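Local coordinates for putative DNA binding protein (Bacteroides thetaiotaomicron VPI-5482, PDB 3HTN) that binds a metal ion in its PCC (DUF296) domain and may bind DNA, at the interface of chains A and B. Numbering follows the deposited sequence. Chains: chain A/B, Putative DNA binding protein.

The three contacts sample one face between two chains of a three-chain assembly. Contact 1 and contact 2 are the farther pair, the centres of their C-alpha atoms about 25 Å apart; contact 3 falls between them, about 15 Å from contact 1 and 12 Å from contact 2. Contacts 2 and 3 share A:Glu77 in strand 76-78, whose carboxylate looks toward a bridging water in one and toward a metal-binding histidine in the other. Contact 1 relies on apolar packing and water, as does contact 2, whereas contact 3 brings metal-site residues into the interface. Metal binding and assembly may be linked, which the structure alone does not show.

Contact 1: the interface of chains A and B. Residues chain A 10-12, 14, 19, 21; chain B 131-132, 145, 147.
B:Phe147 turns its CG anti to its own carbonyl carbon (chi1 -59°), which sends the ring across to A:Ser10, A:Tyr11 and A:Lys12, while A:Lys12 runs extended from a CG anti to the backbone N (chi1 -178°) and bends at its last torsion. The CB of A:Lys12 stands over one face of the phenyl ring, toward the rim, 3.8 Å from B:Phe147 CD1. Elsewhere on the ring, B:Phe147 CE2 approaches the backbone, 3.6 Å from A:Tyr11 CA, and the tip CZ meets the A:Ile19 methyl CG2. That same methyl also reaches B:Tyr145, 3.6 Å from its CE2, the isoleucine side chain crossing both aromatic side chains at about a right angle. Farther along, the lysine methylenes lie against B:Ile132, with A:Lys12 CD 3.8 Å from B:Ile132 CG1. The A:Ile14 CD1 methyl touches the B:Ile132 CD1 methyl tip to tip. Water carries the polar links. Water 2 lies 2.9 Å from the side-chain amine NZ of A:Lys12 and also meets the B:Arg131 carbonyl, while water 1 joins A:Ser21 OG to the B:Tyr145 carbonyl. Water 3 receives the backbone N-H of B:Phe147 almost straight (174° at H) and lies 3.2 Å from A:Ser10 OG. An aromatic and aliphatic patch flanked by bridging waters thus joins strands 9-14 and 17-22 of chain A to the C-terminal part of chain B, and probably steadies the association of the chains.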
loop_
_atom_site.group_PDB
_atom_site.type_symbol
_atom_site.label_atom_id
_atom_site.label_comp_id
_atom_site.label_asym_id
_atom_site.label_seq_id
_atom_site.Cartn_x
_atom_site.Cartn_y
_atom_site.Cartn_z
ATOM N N SER A 10 -20.375 -7.864 1.832
ATOM C CA SER A 10 -20.472 -9.077 1.023
ATOM C C SER A 10 -19.030 -9.429 0.671
ATOM O O SER A 10 -18.164 -8.545 0.607
ATOM C CB SER A 10 -21.326 -8.869 -0.226
ATOM O OG SER A 10 -20.787 -7.880 -1.080
ATOM N N TYR A 11 -18.765 -10.707 0.428
ATOM C CA TYR A 11 -17.409 -11.166 0.193
ATOM C C TYR A 11 -17.324 -12.344 -0.767
ATOM O O TYR A 11 -18.322 -13.001 -1.042
ATOM C CB TYR A 11 -16.740 -11.534 1.518
ATOM C CG TYR A 11 -17.364 -12.731 2.152
ATOM C CD1 TYR A 11 -18.456 -12.590 2.994
ATOM C CD2 TYR A 11 -16.866 -14.005 1.917
ATOM C CE1 TYR A 11 -19.054 -13.680 3.571
ATOM C CE2 TYR A 11 -17.462 -15.113 2.492
ATOM C CZ TYR A 11 -18.557 -14.935 3.318
ATOM O OH TYR A 11 -19.152 -16.016 3.910
ATOM N N LYS A 12 -16.109 -12.585 -1.260
ATOM C CA LYS A 12 -15.794 -13.747 -2.069
ATOM C C LYS A 12 -14.494 -14.359 -1.578
ATOM O O LYS A 12 -13.485 -13.687 -1.507
ATOM C CB LYS A 12 -15.664 -13.369 -3.546
ATOM C CG LYS A 12 -15.377 -14.532 -4.474
ATOM C CD LYS A 12 -15.300 -14.028 -5.904
ATOM C CE LYS A 12 -15.014 -15.162 -6.860
ATOM N NZ LYS A 12 -16.082 -16.205 -6.819
ATOM N N ILE A 14 -11.248 -16.527 -2.062
ATOM C CA ILE A 14 -10.354 -16.979 -3.140
ATOM C C ILE A 14 -9.079 -17.491 -2.489
ATOM O O ILE A 14 -8.194 -16.713 -2.162
ATOM C CB ILE A 14 -9.994 -15.900 -4.157
ATOM C CG1 ILE A 14 -11.248 -15.263 -4.768
ATOM C CG2 ILE A 14 -9.148 -16.558 -5.278
ATOM C CD1 ILE A 14 -10.961 -14.145 -5.735
ATOM N N ILE A 19 -12.095 -11.253 -0.829
ATOM C CA ILE A 19 -12.370 -9.948 -1.386
ATOM C C ILE A 19 -13.608 -9.487 -0.647
ATOM O O ILE A 19 -14.657 -10.131 -0.751
ATOM C CB ILE A 19 -12.630 -9.993 -2.912
ATOM C CG1 ILE A 19 -11.473 -10.695 -3.631
ATOM C CG2 ILE A 19 -12.860 -8.618 -3.456
ATOM C CD1 ILE A 19 -10.091 -10.321 -3.185
ATOM N N SER A 21 -16.370 -6.508 0.067
ATOM C CA SER A 21 -17.053 -5.319 -0.388
ATOM C C SER A 21 -17.933 -4.821 0.738
ATOM O O SER A 21 -18.948 -5.425 1.053
ATOM C CB SER A 21 -17.845 -5.617 -1.648
ATOM O OG SER A 21 -18.459 -4.446 -2.111
ATOM N N ARG B 131 -13.367 -15.362 -11.945
ATOM C CA ARG B 131 -14.243 -14.330 -12.436
ATOM C C ARG B 131 -14.847 -13.538 -11.259
ATOM O O ARG B 131 -15.363 -14.129 -10.283
ATOM C CB ARG B 131 -15.341 -14.977 -13.260
ATOM C CG ARG B 131 -16.191 -14.025 -14.010
ATOM C CD ARG B 131 -17.152 -14.769 -14.946
ATOM N NE ARG B 131 -18.349 -13.951 -15.063
ATOM C CZ ARG B 131 -19.314 -13.897 -14.149
ATOM N NH1 ARG B 131 -19.261 -14.618 -13.022
ATOM N NH2 ARG B 131 -20.323 -13.079 -14.367
ATOM N N ILE B 132 -14.758 -12.206 -11.338
ATOM C CA ILE B 132 -15.368 -11.279 -10.378
ATOM C C ILE B 132 -15.973 -10.164 -11.217
ATOM O O ILE B 132 -15.262 -9.491 -11.948
ATOM C CB ILE B 132 -14.387 -10.658 -9.388
ATOM C CG1 ILE B 132 -13.759 -11.734 -8.504
ATOM C CG2 ILE B 132 -15.130 -9.628 -8.502
ATOM C CD1 ILE B 132 -12.829 -11.173 -7.426
ATOM N N TYR B 145 -18.894 -4.071 -6.931
ATOM C CA TYR B 145 -18.691 -5.519 -6.963
ATOM C C TYR B 145 -20.024 -6.272 -6.796
ATOM O O TYR B 145 -20.852 -5.892 -5.970
ATOM C CB TYR B 145 -17.797 -5.961 -5.828
ATOM C CG TYR B 145 -16.286 -5.877 -5.990
ATOM C CD1 TYR B 145 -15.656 -6.261 -7.149
ATOM C CD2 TYR B 145 -15.479 -5.564 -4.903
ATOM C CE1 TYR B 145 -14.260 -6.258 -7.255
ATOM C CE2 TYR B 145 -14.100 -5.589 -4.989
ATOM C CZ TYR B 145 -13.492 -5.930 -6.160
ATOM O OH TYR B 145 -12.129 -5.999 -6.275
ATOM N N PHE B 147 -20.761 -10.162 -6.438
ATOM C CA PHE B 147 -20.180 -11.493 -6.356
ATOM C C PHE B 147 -21.148 -12.607 -6.740
ATOM O O PHE B 147 -20.702 -13.725 -6.973
ATOM C CB PHE B 147 -19.631 -11.761 -4.946
ATOM C CG PHE B 147 -18.567 -10.787 -4.505
ATOM C CD1 PHE B 147 -17.447 -10.527 -5.295
ATOM C CD2 PHE B 147 -18.676 -10.132 -3.294
ATOM C CE1 PHE B 147 -16.479 -9.643 -4.889
ATOM C CE2 PHE B 147 -17.714 -9.240 -2.888
ATOM C CZ PHE B 147 -16.616 -8.990 -3.683
HETATM O O HOH W 1 -20.692 -5.397 -3.398
HETATM O O HOH W 2 -15.553 -16.753 -9.589
HETATM O O HOH W 3 -21.730 -8.634 -3.993
#

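Contact 2: the interface of chains A and B. Residues chain A 75-77, 101-103, 105; chain B 59-60.
B:Phe59 pushes its ring into a recess of chain A lined by A:Gln75, A:Arg102, A:Ser103 and A:Tyr105, and its 125 Å² of hidden surface exceeds that of the other residues in the patch. The main contact is face-on: A:Ser103 CA stands over the centre of the ring, 3.5 Å from the centroid, in a CH-pi arrangement. The A:Ser103 CB follows over the same ring, 3.6 Å from B:Phe59 CE2. At the rim the backbone of A:Gln75 takes over, its carbonyl carbon lying at the ring edge in plane and its O 3.3 Å from B:Phe59 CZ. The glutamine side chain crosses the phenylalanine at a slant, its amide plane turned 74° from the ring, and its CG methylene comes 3.8 Å from CZ of B:Phe59. Nearer the root of the side chain, A:Tyr105 lies beside B:Phe59 CB, with its CE1 at 3.9 Å. The B:Phe59 CG is anti to the backbone N (chi1 -166°), which swings the ring away from its own backbone N to the loop at A:Ser103. Polar groups beside the ring are joined by water 4. It accepts the A:Gln75 amide N-H at NE2 (163° at H), and lies 2.6 Å from the A:Glu77 carboxylate OE2 and 2.8 Å from the B:Phe60 carbonyl O. In the fold, the recess is formed where the residue leading into strand 76-78 meets the loop after strand 91-101, and B:Phe59 enters it from the neighbouring chain.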
loop_
_atom_site.group_PDB
_atom_site.type_symbol
_atom_site.label_atom_id
_atom_site.label_comp_id
_atom_site.label_asym_id
_atom_site.label_seq_id
_atom_site.Cartn_x
_atom_site.Cartn_y
_atom_site.Cartn_z
ATOM N N GLN A 75 -16.106 14.574 1.864
ATOM C CA GLN A 75 -15.934 13.464 0.954
ATOM C C GLN A 75 -14.434 13.253 0.734
ATOM O O GLN A 75 -13.682 14.215 0.523
ATOM C CB GLN A 75 -16.643 13.715 -0.376
ATOM C CG GLN A 75 -16.633 12.551 -1.298
ATOM C CD GLN A 75 -17.433 11.359 -0.794
ATOM O OE1 GLN A 75 -18.288 11.501 0.082
ATOM N NE2 GLN A 75 -17.217 10.196 -1.391
HETATM N N MSE A 76 -13.987 12.013 0.841
HETATM C CA MSE A 76 -12.591 11.684 0.631
HETATM C C MSE A 76 -12.473 10.370 -0.112
HETATM O O MSE A 76 -13.307 9.480 0.064
HETATM C CB MSE A 76 -11.842 11.534 1.986
HETATM C CG MSE A 76 -11.737 12.833 2.752
HETATM SE SE MSE A 76 -11.304 12.634 4.612
HETATM C CE MSE A 76 -13.142 12.133 5.219
ATOM N N GLU A 77 -11.401 10.228 -0.880
ATOM C CA GLU A 77 -11.044 8.963 -1.512
ATOM C C GLU A 77 -9.999 8.266 -0.673
ATOM O O GLU A 77 -9.033 8.920 -0.255
ATOM C CB GLU A 77 -10.460 9.222 -2.887
ATOM C CG GLU A 77 -11.520 9.664 -3.931
ATOM C CD GLU A 77 -12.577 8.603 -4.286
ATOM O OE1 GLU A 77 -12.471 7.413 -3.878
ATOM O OE2 GLU A 77 -13.564 8.970 -4.978
ATOM N N GLY A 101 -7.330 11.102 -0.042
ATOM C CA GLY A 101 -7.347 12.322 -0.836
ATOM C C GLY A 101 -8.574 13.135 -0.564
ATOM O O GLY A 101 -9.690 12.609 -0.492
ATOM N N ARG A 102 -8.372 14.435 -0.442
ATOM C CA ARG A 102 -9.473 15.386 -0.267
ATOM C C ARG A 102 -9.913 15.888 -1.626
ATOM O O ARG A 102 -9.345 15.512 -2.653
ATOM C CB ARG A 102 -9.040 16.535 0.642
ATOM C CG ARG A 102 -8.420 16.040 1.931
ATOM C CD ARG A 102 -7.930 17.216 2.804
ATOM N NE ARG A 102 -8.970 17.723 3.704
ATOM C CZ ARG A 102 -8.746 18.474 4.773
ATOM N NH1 ARG A 102 -7.549 18.922 5.047
ATOM N NH2 ARG A 102 -9.732 18.803 5.560
ATOM N N SER A 103 -10.934 16.741 -1.652
ATOM C CA SER A 103 -11.474 17.231 -2.918
ATOM C C SER A 103 -10.486 18.098 -3.693
ATOM O O SER A 103 -10.662 18.296 -4.888
ATOM C CB SER A 103 -12.775 18.003 -2.700
ATOM O OG SER A 103 -12.522 19.171 -1.978
ATOM N N TYR A 105 -7.322 17.200 -3.813
ATOM C CA TYR A 105 -6.324 16.157 -4.125
ATOM C C TYR A 105 -5.194 16.131 -3.113
ATOM O O TYR A 105 -4.340 15.244 -3.186
ATOM C CB TYR A 105 -5.783 16.227 -5.574
ATOM C CG TYR A 105 -6.909 16.290 -6.570
ATOM C CD1 TYR A 105 -7.616 15.156 -6.911
ATOM C CD2 TYR A 105 -7.317 17.512 -7.093
ATOM C CE1 TYR A 105 -8.686 15.225 -7.812
ATOM C CE2 TYR A 105 -8.394 17.593 -7.951
ATOM C CZ TYR A 105 -9.054 16.438 -8.316
ATOM O OH TYR A 105 -10.118 16.549 -9.193
ATOM N N PHE B 59 -12.011 13.203 -8.840
ATOM C CA PHE B 59 -12.724 13.311 -7.582
ATOM C C PHE B 59 -14.216 13.292 -7.881
ATOM O O PHE B 59 -14.755 14.218 -8.505
ATOM C CB PHE B 59 -12.334 14.543 -6.786
ATOM C CG PHE B 59 -12.800 14.489 -5.361
ATOM C CD1 PHE B 59 -12.047 13.851 -4.386
ATOM C CD2 PHE B 59 -14.020 15.049 -5.010
ATOM C CE1 PHE B 59 -12.477 13.817 -3.098
ATOM C CE2 PHE B 59 -14.468 15.007 -3.701
ATOM C CZ PHE B 59 -13.685 14.386 -2.751
ATOM N N PHE B 60 -14.841 12.240 -7.386
ATOM C CA PHE B 60 -16.255 11.971 -7.588
ATOM C C PHE B 60 -17.032 12.562 -6.452
ATOM O O PHE B 60 -16.766 12.242 -5.277
ATOM C CB PHE B 60 -16.488 10.469 -7.614
ATOM C CG PHE B 60 -17.902 10.070 -7.930
ATOM C CD1 PHE B 60 -18.393 10.185 -9.221
ATOM C CD2 PHE B 60 -18.728 9.565 -6.944
ATOM C CE1 PHE B 60 -19.693 9.800 -9.517
ATOM C CE2 PHE B 60 -20.024 9.173 -7.237
ATOM C CZ PHE B 60 -20.502 9.294 -8.525
HETATM O O HOH W 4 -15.584 10.130 -3.794
#

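Contact 3: the interface of chains A and B. Residues chain A 48-50, 77-79; chain B 82-84, 95, 97.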
loop_
_atom_site.group_PDB
_atom_site.type_symbol
_atom_site.label_atom_id
_atom_site.label_comp_id
_atom_site.label_asym_id
_atom_site.label_seq_id
_atom_site.Cartn_x
_atom_site.Cartn_y
_atom_site.Cartn_z
ATOM N N GLY A 48 -6.823 -2.084 0.856
ATOM C CA GLY A 48 -7.816 -1.715 -0.114
ATOM C C GLY A 48 -8.039 -0.251 -0.354
ATOM O O GLY A 48 -7.220 0.593 0.045
ATOM N N ILE A 49 -9.142 0.028 -1.049
ATOM C CA ILE A 49 -9.474 1.356 -1.551
ATOM C C ILE A 49 -10.979 1.548 -1.468
ATOM O O ILE A 49 -11.756 0.590 -1.277
ATOM C CB ILE A 49 -8.952 1.560 -3.020
ATOM C CG1 ILE A 49 -9.538 0.513 -3.989
ATOM C CG2 ILE A 49 -7.437 1.532 -3.070
ATOM C CD1 ILE A 49 -9.290 0.829 -5.470
ATOM N N GLY A 50 -11.421 2.794 -1.635
ATOM C CA GLY A 50 -12.820 3.110 -1.552
ATOM C C GLY A 50 -12.977 4.609 -1.348
ATOM O O GLY A 50 -12.026 5.363 -1.546
ATOM N N GLU A 77 -11.401 10.228 -0.880
ATOM C CA GLU A 77 -11.044 8.963 -1.512
ATOM C C GLU A 77 -9.999 8.266 -0.673
ATOM O O GLU A 77 -9.033 8.920 -0.255
ATOM C CB GLU A 77 -10.460 9.222 -2.887
ATOM C CG GLU A 77 -11.520 9.664 -3.931
ATOM C CD GLU A 77 -12.577 8.603 -4.286
ATOM O OE1 GLU A 77 -12.471 7.413 -3.878
ATOM O OE2 GLU A 77 -13.564 8.970 -4.978
ATOM N N ILE A 78 -10.169 6.986 -0.378
ATOM C CA ILE A 78 -9.135 6.222 0.270
ATOM C C ILE A 78 -8.137 5.798 -0.799
ATOM O O ILE A 78 -8.442 4.913 -1.636
ATOM C CB ILE A 78 -9.683 4.955 0.945
ATOM C CG1 ILE A 78 -10.778 5.277 1.974
ATOM C CG2 ILE A 78 -8.515 4.178 1.595
ATOM C CD1 ILE A 78 -11.463 4.060 2.576
ATOM N N SER A 79 -6.953 6.402 -0.836
ATOM C CA SER A 79 -5.964 5.994 -1.840
ATOM C C SER A 79 -5.275 4.712 -1.421
ATOM O O SER A 79 -4.890 3.914 -2.285
ATOM C CB SER A 79 -4.958 7.086 -2.133
ATOM O OG SER A 79 -4.184 7.407 -0.987
ATOM N N THR B 82 -2.431 1.397 -5.688
ATOM C CA THR B 82 -3.229 0.275 -5.129
ATOM C C THR B 82 -4.475 0.087 -5.995
ATOM O O THR B 82 -5.167 1.054 -6.265
ATOM C CB THR B 82 -3.724 0.581 -3.687
ATOM O OG1 THR B 82 -2.632 0.974 -2.857
ATOM C CG2 THR B 82 -4.443 -0.643 -3.041
ATOM N N GLY B 83 -4.774 -1.124 -6.431
ATOM C CA GLY B 83 -5.995 -1.329 -7.113
ATOM C C GLY B 83 -6.343 -2.767 -7.311
ATOM O O GLY B 83 -5.670 -3.678 -6.826
ATOM N N ASN B 84 -7.432 -2.942 -8.019
ATOM C CA ASN B 84 -7.910 -4.271 -8.262
ATOM C C ASN B 84 -8.358 -4.439 -9.686
ATOM O O ASN B 84 -8.523 -3.492 -10.450
ATOM C CB ASN B 84 -9.014 -4.614 -7.264
ATOM C CG ASN B 84 -10.126 -3.609 -7.241
ATOM O OD1 ASN B 84 -10.755 -3.345 -8.263
ATOM N ND2 ASN B 84 -10.405 -3.048 -6.057
ATOM N N HIS B 95 -9.711 -0.810 -11.253
ATOM C CA HIS B 95 -10.028 0.252 -10.323
ATOM C C HIS B 95 -8.734 0.562 -9.568
ATOM O O HIS B 95 -8.286 -0.257 -8.776
ATOM C CB HIS B 95 -11.140 -0.177 -9.378
ATOM C CG HIS B 95 -11.627 0.916 -8.489
ATOM N ND1 HIS B 95 -12.376 0.668 -7.366
ATOM C CD2 HIS B 95 -11.472 2.261 -8.553
ATOM C CE1 HIS B 95 -12.666 1.816 -6.773
ATOM N NE2 HIS B 95 -12.121 2.794 -7.469
ATOM N N HIS B 97 -6.267 3.410 -7.449
ATOM C CA HIS B 97 -6.031 4.644 -6.684
ATOM C C HIS B 97 -4.520 4.808 -6.553
ATOM O O HIS B 97 -3.750 3.877 -6.796
ATOM C CB HIS B 97 -6.714 4.601 -5.330
ATOM C CG HIS B 97 -8.198 4.760 -5.370
ATOM N ND1 HIS B 97 -8.922 5.088 -4.250
ATOM C CD2 HIS B 97 -9.093 4.664 -6.379
ATOM C CE1 HIS B 97 -10.206 5.165 -4.561
ATOM N NE2 HIS B 97 -10.339 4.936 -5.852
#
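The backbone of A:Ile49 is extended within strand 44-52 (phi -144°, psi 167°), between glycines that add no side chains beside it. B:His97 gives its ring N-H at ND1 to the backbone carbonyl O of A:Ile78, 2.7 Å away, in a moderately bent hydrogen bond (152° at H). The oxygen lies near the imidazole plane, yet the donor stands well above the carbonyl plane, off the lone pairs. A:Ile49 CB covers one face of this ring toward its rim, 3.7 Å from ND1 of B:His97. The isoleucine's far methyl, CD1, instead sits over the centre of the B:His95 ring, 3.7 Å from the centroid, while CG2 packs 3.7 Å from the B:Thr82 CG2 methyl. A:Glu77 OE1 comes within 3.3 Å of B:His97 CE1 from above the ring plane, the carboxylate and ring planes perpendicular. An alanine in place of B:His97 would probably leave the A:Ile78 carbonyl without this donor and open a gap beside A:Ile49 CB, where the ring face had packed. B:His95 and B:His97, both in strand 91-101, are residues of the nickel site, so A:Ile49 and A:Ile78, from strands 44-52 and 76-78 of the neighbouring chain, bring the chain interface directly against that site.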